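Local atomic coordinates of protein CLPV1 (Pseudomonas aeruginosa, PDB entry 4UQW), a protein that is an AAA+ ATPase of the type VI secretion system that probably disassembles the contracted TssB-TssC sheath, represented here by its N-terminal domain. Residues 122-127 with 131-136; 42-47 with 118-123; 71-76 with 138-143. All blocks are in the same frame, centred on the assembly; numbering follows the deposited sequence.

How the contacts relate
Contact 2 (42-47 with 118-123) lies at the middle of this mostly helical domain, its centre about 1 Å from the centre of the chain. Contact 1 (122-127 with 131-136) is about 10 Å from it, centre to centre, and contact 3 (71-76 with 138-143) about 12 Å. Contacts 1 and 2 share Gly122 and Ile123 on helix 116-124. Both segments of contact 1 fall between those of contact 3, while contacts 2 and 3 interleave along the chain. Phe44 touches Leu133 of contact 1 and Phe140 of contact 3. The apolar parts of all three thus meet around Phe44, and contact 3 reaches out to the surface.

Contact 1 of 3, residues 122-127 with 131-136; sequences GILKTP and HALTGL
Leu133 packs against Ile123 and Leu124, two neighbouring residues at the end of helix 116-124. The CG2 methyl of Ile123 does most of the touching. It lies 3.8 Å from Leu133 CB and 3.9 Å from Leu133 CD2, so it meets both the root and one branch of the leucine. The two side chains cross at about a right angle. Leu124 comes in with one methyl alone: its CD2 is 4.1 Å from CD2 of Leu133. In Leu133, CG stands anti to the backbone N (chi1 -178°), and the CD2 branch is the one that reaches both partners.

At the other end of the contact the link is through the backbone. His131 N donates to Pro127 O over 2.9 Å, with an N-H...O angle of 150°. This is an i to i+4 backbone bond in the first turns of helix 127-136. His131 CB also rests 3.4 Å from Pro127 O.

Between the helices the chain turns sharply. Thr126 OG1 donates back to Gly122 O at 2.9 Å, close to the line of the Gly122 C=O bond. This bond occupies a carbonyl near the end of the first helix and helps hold the turn. Thr126 N also bonds to Ile123 O, at 3.2 Å. Thr126 stands at the N-cap position of the next helix, but its hydroxyl is used for the preceding helix.

Further out, Phe44 of helix 40-49 touches both Ile123 and Leu133. Ala97 of helix 92-108 lies against Ile123, and Leu148 of helix 145-150 against Leu124. Pro127 and His131 remain on the exposed side. The arrangement is two consecutive helices joined by a tight turn and packed on each other, with proline at the first helical position and the apolar residues brought together in the core.

Contact 2 of 3, residues 42-47 with 118-123; sequences HWFHQI and YLVIGI
Trp43 and Phe44 project from helix 40-49 onto Leu119, Val120 and Ile123 of helix 116-124. The short axes stay 13.3 Å apart and run at 147° to each other, roughly antiparallel. Large side chains therefore span the gap.

The six-membered part of the Trp43 indole fits against the fork of Leu119. Leu119 CD1 sits 3.5 Å from Trp43 CH2 and 3.6 Å from Trp43 CZ2. The other prong, Leu119 CD2, is 3.9 Å from Trp43 CH2, so this ring corner lies near both methyls. A chi1 of -165° turns CG of Trp43 away from the backbone N and brings the indole up to the facing helix.

Phe44 CZ is a second bump. It points into the hollow between Val120 and Ile123, three residues apart and so about one turn along the helix. Ile123 CD1 meets it at 3.7 Å, coming from the opposite direction. Val120 CG2 lies more loosely, 4.4 Å from Phe44 CZ. No hydrogen bond crosses this buried interface; the segments meet through apolar packing alone.

The indole N-H of Trp43 is taken up elsewhere, by Ala19 O of helix 17-33. Helix 92-108 adds Val94 and Val98 against Trp43 and Ala97 against Ile123. Leu55 of helix 54-61 covers Phe44 and Val120, and Leu133 of helix 127-136 packs on Phe44 and Ile123.

Contact 3 of 3, residues 71-76 with 138-143; sequences KDLTEA and AEFAKL
Leu73 approaches the ring of Phe140 loosely with one methyl, and Asp72 faces Ala138 and Glu139. The contact is light and has no hydrogen bond between its two segments.

The side chain of Asp72 can be followed outward. Its CB points toward 138-143 and lies 3.5 Å from Leu136 O, at the end of helix 127-136. CG stands anti to the carbonyl carbon (chi1 -72°), and of the carboxylate atoms OD2 makes the closest approach. It is 4.2 Å from Ala138 N and 4.4 Å from Glu139 CG. Its true polar partner is Ser137, whose OG is hydrogen-bonded to OD2. Ser137 OG is also bonded to Glu139 N, so this one hydroxyl links the aspartate to the start of the 3-10 segment.

Asp72 OD2 and Glu139 OE2 are 5.4 Å apart. This nearness of like charges is probably eased by Lys142, whose NZ forms a salt bridge with Glu139 OE1 at 3.0 Å. The lysine meets that oxygen on its syn side, 26° out of the carboxylate plane. Glu139 OE1 is also bonded to Asp65 N.

Deeper in, Leu73 CD2 lies at the edge of the Phe140 ring, 4.5 Å from CE2. Phe44 and Leu133 also touch that ring, and Val41 and Leu48 touch Leu73. The arrangement is a 3-10 connection between helices 127-136 and 145-150, packed on helix 66-79 of the Clp N-terminal domain, with its phenylalanine turned into the core.

Contact 1 of 3, residues 122-127 with 131-136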
ATOM      1  N   GLY A 122      -7.646   1.767  -4.799  1.00 14.03           N
ATOM      2  CA  GLY A 122      -7.045   2.094  -6.091  1.00 13.98           C
ATOM      3  C   GLY A 122      -6.331   0.865  -6.690  1.00 15.55           C
ATOM      4  O   GLY A 122      -6.362   0.622  -7.915  1.00 15.91           O
ATOM      5  N   ILE A 123      -5.640   0.111  -5.834  1.00 14.12           N
ATOM      6  CA  ILE A 123      -5.016  -1.135  -6.294  1.00 12.88           C
ATOM      7  C   ILE A 123      -6.038  -2.142  -6.824  1.00 16.11           C
ATOM      8  O   ILE A 123      -5.849  -2.741  -7.876  1.00 16.76           O
ATOM      9  CB  ILE A 123      -4.162  -1.721  -5.112  1.00 13.89           C
ATOM     10  CG1 ILE A 123      -2.889  -0.887  -4.898  1.00 14.16           C
ATOM     11  CG2 ILE A 123      -3.785  -3.222  -5.352  1.00 17.93           C
ATOM     12  CD1 ILE A 123      -2.161  -1.169  -3.525  1.00 15.90           C
ATOM     13  N   LEU A 124      -7.122  -2.341  -6.082  1.00 16.10           N
ATOM     14  CA  LEU A 124      -8.102  -3.333  -6.524  1.00 17.51           C
ATOM     15  C   LEU A 124      -8.770  -2.964  -7.828  1.00 19.91           C
ATOM     16  O   LEU A 124      -9.192  -3.846  -8.596  1.00 21.62           O
ATOM     17  CB  LEU A 124      -9.195  -3.562  -5.449  1.00 18.50           C
ATOM     18  CG  LEU A 124      -8.678  -4.195  -4.147  1.00 18.55           C
ATOM     19  CD1 LEU A 124      -9.760  -4.148  -3.052  1.00 21.84           C
ATOM     20  CD2 LEU A 124      -8.160  -5.622  -4.407  1.00 19.27           C
ATOM     21  N   LYS A 125      -8.863  -1.670  -8.104  1.00 18.06           N
ATOM     22  CA  LYS A 125      -9.481  -1.201  -9.342  1.00 19.06           C
ATOM     23  C   LYS A 125      -8.574  -1.152 -10.546  1.00 25.04           C
ATOM     24  O   LYS A 125      -9.032  -0.786 -11.630  1.00 27.60           O
ATOM     25  CB  LYS A 125     -10.060   0.179  -9.115  1.00 21.43           C
ATOM     26  CG  LYS A 125     -11.222   0.221  -8.157  1.00 22.39           C
ATOM     27  CD  LYS A 125     -12.469  -0.487  -8.702  1.00 27.24           C
ATOM     28  CE  LYS A 125     -13.127   0.286  -9.869  1.00 32.86           C
ATOM     29  NZ  LYS A 125     -14.394  -0.442 -10.289  1.00 39.29           N
ATOM     30  N   THR A 126      -7.315  -1.538 -10.396  1.00 18.82           N
ATOM     31  CA  THR A 126      -6.354  -1.491 -11.500  1.00 18.14           C
ATOM     32  C   THR A 126      -5.855  -2.923 -11.709  1.00 17.21           C
ATOM     33  O   THR A 126      -5.162  -3.388 -10.845  1.00 18.84           O
ATOM     34  CB  THR A 126      -5.189  -0.581 -11.141  1.00 23.96           C
ATOM     35  OG1 THR A 126      -5.697   0.717 -10.740  1.00 30.18           O
ATOM     36  CG2 THR A 126      -4.184  -0.443 -12.330  1.00 26.36           C
ATOM     37  N   PRO A 127      -6.169  -3.570 -12.828  1.00 21.96           N
ATOM     38  CA  PRO A 127      -5.856  -5.007 -12.894  1.00 21.42           C
ATOM     39  C   PRO A 127      -4.396  -5.392 -12.659  1.00 24.04           C
ATOM     40  O   PRO A 127      -4.131  -6.396 -11.960  1.00 24.46           O
ATOM     41  CB  PRO A 127      -6.285  -5.358 -14.307  1.00 27.80           C
ATOM     42  CG  PRO A 127      -7.481  -4.433 -14.519  1.00 26.56           C
ATOM     43  CD  PRO A 127      -7.104  -3.131 -13.872  1.00 21.42           C
ATOM     44  N   HIS A 131      -3.217  -7.744  -9.505  1.00 20.70           N
ATOM     45  CA  HIS A 131      -2.502  -9.001  -9.745  1.00 21.94           C
ATOM     46  C   HIS A 131      -1.226  -9.028  -8.929  1.00 21.05           C
ATOM     47  O   HIS A 131      -0.839 -10.096  -8.355  1.00 22.56           O
ATOM     48  CB  HIS A 131      -2.237  -9.159 -11.264  1.00 24.46           C
ATOM     49  CG  HIS A 131      -1.411 -10.344 -11.634  1.00 37.69           C
ATOM     50  ND1 HIS A 131      -1.905 -11.629 -11.618  1.00 43.56           N
ATOM     51  CD2 HIS A 131      -0.124 -10.433 -12.048  1.00 43.28           C
ATOM     52  CE1 HIS A 131      -0.952 -12.463 -12.002  1.00 44.89           C
ATOM     53  NE2 HIS A 131       0.138 -11.761 -12.268  1.00 43.86           N
ATOM     54  N   ALA A 132      -0.557  -7.875  -8.845  1.00 20.69           N
ATOM     55  CA  ALA A 132       0.644  -7.831  -7.995  1.00 21.10           C
ATOM     56  C   ALA A 132       0.327  -8.111  -6.539  1.00 22.04           C
ATOM     57  O   ALA A 132       1.035  -8.853  -5.849  1.00 21.70           O
ATOM     58  CB  ALA A 132       1.340  -6.462  -8.140  1.00 21.55           C
ATOM     59  N   LEU A 133      -0.756  -7.514  -6.070  1.00 18.46           N
ATOM     60  CA  LEU A 133      -1.168  -7.643  -4.695  1.00 21.11           C
ATOM     61  C   LEU A 133      -1.522  -9.092  -4.356  1.00 21.84           C
ATOM     62  O   LEU A 133      -1.086  -9.638  -3.314  1.00 20.59           O
ATOM     63  CB  LEU A 133      -2.380  -6.676  -4.495  1.00 21.15           C
ATOM     64  CG  LEU A 133      -2.886  -6.685  -3.057  1.00 28.64           C
ATOM     65  CD1 LEU A 133      -1.905  -5.912  -2.169  1.00 27.50           C
ATOM     66  CD2 LEU A 133      -4.347  -6.222  -2.980  1.00 28.80           C
ATOM     67  N   THR A 134      -2.307  -9.753  -5.208  1.00 21.90           N
ATOM     68  CA  THR A 134      -2.662 -11.141  -4.890  1.00 21.71           C
ATOM     69  C   THR A 134      -1.471 -12.068  -5.045  1.00 24.79           C
ATOM     70  O   THR A 134      -1.422 -13.091  -4.413  1.00 25.46           O
ATOM     71  CB  THR A 134      -3.873 -11.628  -5.739  1.00 24.75           C
ATOM     72  OG1 THR A 134      -3.529 -11.655  -7.145  1.00 29.98           O
ATOM     73  CG2 THR A 134      -5.060 -10.686  -5.545  1.00 29.87           C
ATOM     74  N   GLY A 135      -0.489 -11.673  -5.855  1.00 22.49           N
ATOM     75  CA  GLY A 135       0.760 -12.403  -5.943  1.00 24.78           C
ATOM     76  C   GLY A 135       1.499 -12.435  -4.605  1.00 21.01           C
ATOM     77  O   GLY A 135       2.133 -13.443  -4.292  1.00 24.53           O
ATOM     78  N   LEU A 136       1.392 -11.389  -3.811  1.00 20.89           N
ATOM     79  CA  LEU A 136       1.970 -11.350  -2.479  1.00 21.15           C
ATOM     80  C   LEU A 136       1.261 -12.280  -1.509  1.00 21.27           C
ATOM     81  O   LEU A 136       1.896 -12.976  -0.708  1.00 22.36           O
ATOM     82  CB  LEU A 136       1.945  -9.918  -1.933  1.00 20.09           C
ATOM     83  CG  LEU A 136       2.749  -8.903  -2.754  1.00 21.04           C
ATOM     84  CD1 LEU A 136       2.679  -7.541  -2.106  1.00 21.74           C
ATOM     85  CD2 LEU A 136       4.198  -9.367  -2.853  1.00 22.96           C
TER

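Contact 2 of 3, residues 42-47 with 118-123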
ATOM      1  N   HIS A  42       7.104  -4.200   0.789  1.00 15.78           N
ATOM      2  CA  HIS A  42       7.763  -3.477   1.886  1.00 13.82           C
ATOM      3  C   HIS A  42       6.794  -2.523   2.559  1.00 15.20           C
ATOM      4  O   HIS A  42       6.788  -2.373   3.781  1.00 15.41           O
ATOM      5  CB  HIS A  42       8.962  -2.642   1.379  1.00 15.13           C
ATOM      6  CG  HIS A  42      10.097  -3.440   0.822  1.00 15.37           C
ATOM      7  ND1 HIS A  42      10.340  -3.456  -0.528  1.00 15.48           N
ATOM      8  CD2 HIS A  42      11.058  -4.195   1.407  1.00 15.40           C
ATOM      9  CE1 HIS A  42      11.428  -4.180  -0.769  1.00 16.49           C
ATOM     10  NE2 HIS A  42      11.873  -4.640   0.387  1.00 16.15           N
ATOM     11  N   TRP A  43       6.010  -1.803   1.745  1.00 14.29           N
ATOM     12  CA  TRP A  43       5.136  -0.737   2.250  1.00 13.82           C
ATOM     13  C   TRP A  43       4.041  -1.374   3.113  1.00 15.98           C
ATOM     14  O   TRP A  43       3.759  -0.928   4.235  1.00 15.11           O
ATOM     15  CB  TRP A  43       4.506  -0.013   1.068  1.00 12.88           C
ATOM     16  CG  TRP A  43       3.885   1.311   1.431  1.00 14.40           C
ATOM     17  CD1 TRP A  43       3.957   1.950   2.627  1.00 15.22           C
ATOM     18  CD2 TRP A  43       3.174   2.130   0.524  1.00 15.18           C
ATOM     19  NE1 TRP A  43       3.295   3.188   2.516  1.00 13.60           N
ATOM     20  CE2 TRP A  43       2.859   3.321   1.212  1.00 13.38           C
ATOM     21  CE3 TRP A  43       2.868   2.014  -0.855  1.00 16.70           C
ATOM     22  CZ2 TRP A  43       2.143   4.371   0.586  1.00 16.01           C
ATOM     23  CZ3 TRP A  43       2.179   3.037  -1.485  1.00 15.56           C
ATOM     24  CH2 TRP A  43       1.831   4.213  -0.744  1.00 15.64           C
ATOM     25  N   PHE A  44       3.401  -2.424   2.565  1.00 15.53           N
ATOM     26  CA  PHE A  44       2.293  -3.059   3.288  1.00 16.79           C
ATOM     27  C   PHE A  44       2.822  -3.758   4.559  1.00 17.75           C
ATOM     28  O   PHE A  44       2.174  -3.706   5.627  1.00 16.88           O
ATOM     29  CB  PHE A  44       1.558  -4.060   2.376  1.00 17.30           C
ATOM     30  CG  PHE A  44       0.507  -3.406   1.558  1.00 21.19           C
ATOM     31  CD1 PHE A  44       0.748  -2.182   0.996  1.00 27.90           C
ATOM     32  CD2 PHE A  44      -0.751  -3.999   1.358  1.00 25.21           C
ATOM     33  CE1 PHE A  44      -0.216  -1.546   0.211  1.00 35.78           C
ATOM     34  CE2 PHE A  44      -1.724  -3.336   0.577  1.00 23.57           C
ATOM     35  CZ  PHE A  44      -1.442  -2.142   0.018  1.00 25.91           C
ATOM     36  N   HIS A  45       3.997  -4.411   4.467  1.00 15.58           N
ATOM     37  CA  HIS A  45       4.572  -5.008   5.664  1.00 16.93           C
ATOM     38  C   HIS A  45       4.792  -3.903   6.763  1.00 18.67           C
ATOM     39  O   HIS A  45       4.451  -4.103   7.941  1.00 19.50           O
ATOM     40  CB  HIS A  45       5.866  -5.739   5.294  1.00 19.70           C
ATOM     41  CG  HIS A  45       6.637  -6.168   6.487  1.00 22.62           C
ATOM     42  ND1 HIS A  45       6.391  -7.336   7.174  1.00 27.05           N
ATOM     43  CD2 HIS A  45       7.623  -5.525   7.158  1.00 19.89           C
ATOM     44  CE1 HIS A  45       7.243  -7.429   8.188  1.00 23.70           C
ATOM     45  NE2 HIS A  45       7.991  -6.340   8.204  1.00 25.50           N
ATOM     46  N   GLN A  46       5.309  -2.751   6.356  1.00 16.41           N
ATOM     47  CA  GLN A  46       5.569  -1.697   7.335  1.00 16.95           C
ATOM     48  C   GLN A  46       4.287  -1.122   7.900  1.00 17.19           C
ATOM     49  O   GLN A  46       4.210  -0.814   9.126  1.00 18.49           O
ATOM     50  CB  GLN A  46       6.431  -0.569   6.719  1.00 17.16           C
ATOM     51  CG  GLN A  46       7.896  -0.995   6.611  1.00 19.92           C
ATOM     52  CD  GLN A  46       8.571  -1.295   7.907  1.00 21.43           C
ATOM     53  OE1 GLN A  46       8.419  -0.596   8.936  1.00 26.24           O
ATOM     54  NE2 GLN A  46       9.268  -2.383   7.893  1.00 25.83           N
ATOM     55  N   ILE A  47       3.254  -1.003   7.086  1.00 15.16           N
ATOM     56  CA  ILE A  47       1.969  -0.520   7.613  1.00 16.87           C
ATOM     57  C   ILE A  47       1.423  -1.499   8.649  1.00 17.46           C
ATOM     58  O   ILE A  47       0.957  -1.057   9.736  1.00 17.65           O
ATOM     59  CB  ILE A  47       0.942  -0.321   6.434  1.00 15.88           C
ATOM     60  CG1 ILE A  47       1.341   0.875   5.570  1.00 15.44           C
ATOM     61  CG2 ILE A  47      -0.511  -0.197   6.994  1.00 19.18           C
ATOM     62  CD1 ILE A  47       0.676   0.838   4.171  1.00 17.10           C
ATOM     63  N   TYR A 118      -7.636   4.025   0.843  1.00 14.44           N
ATOM     64  CA  TYR A 118      -7.785   4.453  -0.561  1.00 15.83           C
ATOM     65  C   TYR A 118      -6.713   3.817  -1.440  1.00 15.01           C
ATOM     66  O   TYR A 118      -6.966   3.577  -2.627  1.00 15.27           O
ATOM     67  CB  TYR A 118      -7.679   5.982  -0.692  1.00 15.50           C
ATOM     68  CG  TYR A 118      -8.698   6.749   0.112  1.00 14.82           C
ATOM     69  CD1 TYR A 118      -9.840   6.169   0.598  1.00 14.90           C
ATOM     70  CD2 TYR A 118      -8.460   8.093   0.385  1.00 15.49           C
ATOM     71  CE1 TYR A 118     -10.786   6.913   1.332  1.00 16.74           C
ATOM     72  CE2 TYR A 118      -9.385   8.861   1.116  1.00 18.16           C
ATOM     73  CZ  TYR A 118     -10.515   8.255   1.599  1.00 19.67           C
ATOM     74  OH  TYR A 118     -11.406   8.971   2.386  1.00 21.44           O
ATOM     75  N   LEU A 119      -5.515   3.564  -0.897  1.00 13.31           N
ATOM     76  CA  LEU A 119      -4.525   2.809  -1.653  1.00 14.25           C
ATOM     77  C   LEU A 119      -5.045   1.408  -1.983  1.00 15.75           C
ATOM     78  O   LEU A 119      -4.891   0.940  -3.110  1.00 15.56           O
ATOM     79  CB  LEU A 119      -3.199   2.629  -0.898  1.00 15.92           C
ATOM     80  CG  LEU A 119      -2.499   3.913  -0.498  1.00 14.15           C
ATOM     81  CD1 LEU A 119      -1.358   3.566   0.489  1.00 16.90           C
ATOM     82  CD2 LEU A 119      -1.875   4.596  -1.734  1.00 15.78           C
ATOM     83  N   VAL A 120      -5.707   0.762  -1.025  1.00 14.21           N
ATOM     84  CA  VAL A 120      -6.253  -0.563  -1.313  1.00 14.82           C
ATOM     85  C   VAL A 120      -7.308  -0.493  -2.417  1.00 13.72           C
ATOM     86  O   VAL A 120      -7.275  -1.310  -3.340  1.00 15.52           O
ATOM     87  CB  VAL A 120      -6.858  -1.153  -0.017  1.00 13.85           C
ATOM     88  CG1 VAL A 120      -7.563  -2.488  -0.302  1.00 17.26           C
ATOM     89  CG2 VAL A 120      -5.724  -1.423   0.977  1.00 17.32           C
ATOM     90  N   ILE A 121      -8.239   0.477  -2.366  1.00 14.61           N
ATOM     91  CA  ILE A 121      -9.252   0.579  -3.387  1.00 14.56           C
ATOM     92  C   ILE A 121      -8.606   0.849  -4.739  1.00 14.65           C
ATOM     93  O   ILE A 121      -8.962   0.201  -5.742  1.00 16.20           O
ATOM     94  CB  ILE A 121     -10.243   1.710  -3.054  1.00 15.49           C
ATOM     95  CG1 ILE A 121     -11.112   1.260  -1.870  1.00 14.65           C
ATOM     96  CG2 ILE A 121     -11.122   2.066  -4.279  1.00 16.74           C
ATOM     97  CD1 ILE A 121     -11.887   2.441  -1.225  1.00 17.60           C
ATOM     98  N   GLY A 122      -7.646   1.767  -4.799  1.00 14.03           N
ATOM     99  CA  GLY A 122      -7.045   2.094  -6.091  1.00 13.98           C
ATOM    100  C   GLY A 122      -6.331   0.865  -6.690  1.00 15.55           C
ATOM    101  O   GLY A 122      -6.362   0.622  -7.915  1.00 15.91           O
ATOM    102  N   ILE A 123      -5.640   0.111  -5.834  1.00 14.12           N
ATOM    103  CA  ILE A 123      -5.016  -1.135  -6.294  1.00 12.88           C
ATOM    104  C   ILE A 123      -6.038  -2.142  -6.824  1.00 16.11           C
ATOM    105  O   ILE A 123      -5.849  -2.741  -7.876  1.00 16.76           O
ATOM    106  CB  ILE A 123      -4.162  -1.721  -5.112  1.00 13.89           C
ATOM    107  CG1 ILE A 123      -2.889  -0.887  -4.898  1.00 14.16           C
ATOM    108  CG2 ILE A 123      -3.785  -3.222  -5.352  1.00 17.93           C
ATOM    109  CD1 ILE A 123      -2.161  -1.169  -3.525  1.00 15.90           C
TER

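Contact 3 of 3, residues 71-76 with 138-143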
ATOM      1  N   LYS A  71       2.458 -14.205   7.337  1.00 18.93           N
ATOM      2  CA  LYS A  71       3.333 -15.277   6.874  1.00 18.98           C
ATOM      3  C   LYS A  71       3.671 -15.049   5.378  1.00 20.33           C
ATOM      4  O   LYS A  71       4.835 -15.178   4.913  1.00 20.83           O
ATOM      5  CB  LYS A  71       2.683 -16.650   7.072  1.00 20.14           C
ATOM      6  CG  LYS A  71       3.480 -17.841   6.602  1.00 22.22           C
ATOM      7  CD  LYS A  71       2.714 -19.096   6.961  1.00 22.16           C
ATOM      8  CE  LYS A  71       3.507 -20.349   6.696  1.00 32.32           C
ATOM      9  NZ  LYS A  71       3.787 -20.459   5.245  1.00 42.18           N
ATOM     10  N   ASP A  72       2.634 -14.767   4.592  1.00 18.39           N
ATOM     11  CA  ASP A  72       2.847 -14.584   3.181  1.00 18.48           C
ATOM     12  C   ASP A  72       3.728 -13.361   2.880  1.00 19.93           C
ATOM     13  O   ASP A  72       4.572 -13.432   1.960  1.00 18.96           O
ATOM     14  CB  ASP A  72       1.489 -14.418   2.467  1.00 17.83           C
ATOM     15  CG  ASP A  72       0.698 -15.740   2.383  1.00 22.20           C
ATOM     16  OD1 ASP A  72       1.272 -16.853   2.591  1.00 22.34           O
ATOM     17  OD2 ASP A  72      -0.538 -15.704   2.164  1.00 22.70           O
ATOM     18  N   LEU A  73       3.519 -12.248   3.590  1.00 18.31           N
ATOM     19  CA  LEU A  73       4.310 -11.061   3.309  1.00 18.05           C
ATOM     20  C   LEU A  73       5.747 -11.286   3.703  1.00 18.36           C
ATOM     21  O   LEU A  73       6.672 -10.846   2.968  1.00 19.76           O
ATOM     22  CB  LEU A  73       3.758  -9.826   4.046  1.00 19.08           C
ATOM     23  CG  LEU A  73       2.350  -9.428   3.576  1.00 19.91           C
ATOM     24  CD1 LEU A  73       1.943  -8.197   4.416  1.00 22.84           C
ATOM     25  CD2 LEU A  73       2.318  -9.082   2.088  1.00 26.71           C
ATOM     26  N   THR A  74       5.980 -11.959   4.827  1.00 22.34           N
ATOM     27  CA  THR A  74       7.346 -12.278   5.286  0.58 23.02           C
ATOM     28  C   THR A  74       8.054 -13.138   4.260  1.00 21.13           C
ATOM     29  O   THR A  74       9.225 -12.912   3.880  1.00 23.85           O
ATOM     30  CB  THR A  74       7.334 -13.010   6.624  0.58 25.37           C
ATOM     31  OG1 THR A  74       6.862 -12.124   7.644  0.58 27.84           O
ATOM     32  CG2 THR A  74       8.720 -13.517   6.942  0.58 29.82           C
ATOM     33  N   GLU A  75       7.352 -14.161   3.775  1.00 23.19           N
ATOM     34  CA  GLU A  75       7.950 -15.019   2.759  1.00 24.08           C
ATOM     35  C   GLU A  75       8.247 -14.276   1.436  1.00 27.11           C
ATOM     36  O   GLU A  75       9.348 -14.455   0.854  1.00 26.31           O
ATOM     37  CB  GLU A  75       7.069 -16.265   2.541  1.00 27.08           C
ATOM     38  CG  GLU A  75       7.082 -17.102   3.831  1.00 31.61           C
ATOM     39  CD  GLU A  75       6.284 -18.400   3.733  1.00 41.33           C
ATOM     40  OE1 GLU A  75       5.766 -18.649   2.619  1.00 42.49           O
ATOM     41  OE2 GLU A  75       6.202 -19.154   4.753  1.00 38.27           O
ATOM     42  N   ALA A  76       7.336 -13.396   0.981  1.00 21.01           N
ATOM     43  CA  ALA A  76       7.600 -12.590  -0.204  1.00 21.84           C
ATOM     44  C   ALA A  76       8.812 -11.687   0.004  1.00 24.78           C
ATOM     45  O   ALA A  76       9.641 -11.518  -0.903  1.00 24.76           O
ATOM     46  CB  ALA A  76       6.346 -11.745  -0.556  1.00 20.40           C
ATOM     47  N   ALA A 138      -2.484 -14.798  -1.474  1.00 20.22           N
ATOM     48  CA  ALA A 138      -3.806 -15.167  -1.913  1.00 22.32           C
ATOM     49  C   ALA A 138      -4.890 -14.673  -0.967  1.00 18.63           C
ATOM     50  O   ALA A 138      -6.049 -14.548  -1.399  1.00 20.95           O
ATOM     51  CB  ALA A 138      -3.900 -16.685  -2.065  1.00 23.18           C
ATOM     52  N   GLU A 139      -4.544 -14.294   0.268  1.00 17.37           N
ATOM     53  CA  GLU A 139      -5.549 -13.701   1.179  1.00 19.51           C
ATOM     54  C   GLU A 139      -6.173 -12.469   0.541  1.00 20.56           C
ATOM     55  O   GLU A 139      -7.350 -12.159   0.761  1.00 19.92           O
ATOM     56  CB  GLU A 139      -4.945 -13.279   2.544  1.00 18.97           C
ATOM     57  CG  GLU A 139      -4.544 -14.511   3.416  1.00 19.29           C
ATOM     58  CD  GLU A 139      -5.736 -15.368   3.715  1.00 20.75           C
ATOM     59  OE1 GLU A 139      -6.706 -14.930   4.343  1.00 20.55           O
ATOM     60  OE2 GLU A 139      -5.729 -16.599   3.379  1.00 24.91           O
ATOM     61  N   PHE A 140      -5.394 -11.717  -0.233  1.00 19.85           N
ATOM     62  CA  PHE A 140      -5.985 -10.495  -0.799  1.00 20.38           C
ATOM     63  C   PHE A 140      -7.040 -10.739  -1.877  1.00 20.20           C
ATOM     64  O   PHE A 140      -7.797  -9.816  -2.210  1.00 20.16           O
ATOM     65  CB  PHE A 140      -4.892  -9.593  -1.388  1.00 19.17           C
ATOM     66  CG  PHE A 140      -3.994  -8.942  -0.363  1.00 19.55           C
ATOM     67  CD1 PHE A 140      -4.513  -8.105   0.610  1.00 25.21           C
ATOM     68  CD2 PHE A 140      -2.612  -9.115  -0.438  1.00 19.74           C
ATOM     69  CE1 PHE A 140      -3.669  -7.445   1.516  1.00 24.51           C
ATOM     70  CE2 PHE A 140      -1.767  -8.416   0.442  1.00 24.38           C
ATOM     71  CZ  PHE A 140      -2.305  -7.590   1.405  1.00 22.45           C
ATOM     72  N   ALA A 141      -7.156 -11.963  -2.405  1.00 20.13           N
ATOM     73  CA  ALA A 141      -8.264 -12.278  -3.275  1.00 21.91           C
ATOM     74  C   ALA A 141      -9.591 -12.282  -2.546  1.00 23.04           C
ATOM     75  O   ALA A 141     -10.661 -12.234  -3.174  1.00 26.18           O
ATOM     76  CB  ALA A 141      -8.024 -13.623  -3.963  1.00 22.63           C
ATOM     77  N   LYS A 142      -9.551 -12.264  -1.222  1.00 20.89           N
ATOM     78  CA  LYS A 142     -10.788 -12.182  -0.431  1.00 21.16           C
ATOM     79  C   LYS A 142     -11.351 -10.739  -0.361  1.00 22.34           C
ATOM     80  O   LYS A 142     -12.517 -10.530   0.017  1.00 28.07           O
ATOM     81  CB  LYS A 142     -10.531 -12.698   0.989  1.00 21.59           C
ATOM     82  CG  LYS A 142     -10.155 -14.198   1.032  1.00 23.69           C
ATOM     83  CD  LYS A 142      -9.769 -14.681   2.399  1.00 22.48           C
ATOM     84  CE  LYS A 142      -9.329 -16.143   2.257  1.00 24.75           C
ATOM     85  NZ  LYS A 142      -8.964 -16.739   3.537  1.00 23.51           N
ATOM     86  N   LEU A 143     -10.551  -9.747  -0.737  1.00 20.43           N
ATOM     87  CA  LEU A 143     -11.056  -8.373  -0.738  1.00 20.19           C
ATOM     88  C   LEU A 143     -12.098  -8.179  -1.804  1.00 22.65           C
ATOM     89  O   LEU A 143     -11.963  -8.660  -2.922  1.00 27.32           O
ATOM     90  CB  LEU A 143      -9.942  -7.369  -0.963  1.00 19.67           C
ATOM     91  CG  LEU A 143      -8.843  -7.363   0.085  1.00 22.72           C
ATOM     92  CD1 LEU A 143      -7.773  -6.425  -0.388  1.00 25.62           C
ATOM     93  CD2 LEU A 143      -9.424  -6.935   1.411  1.00 25.47           C
TER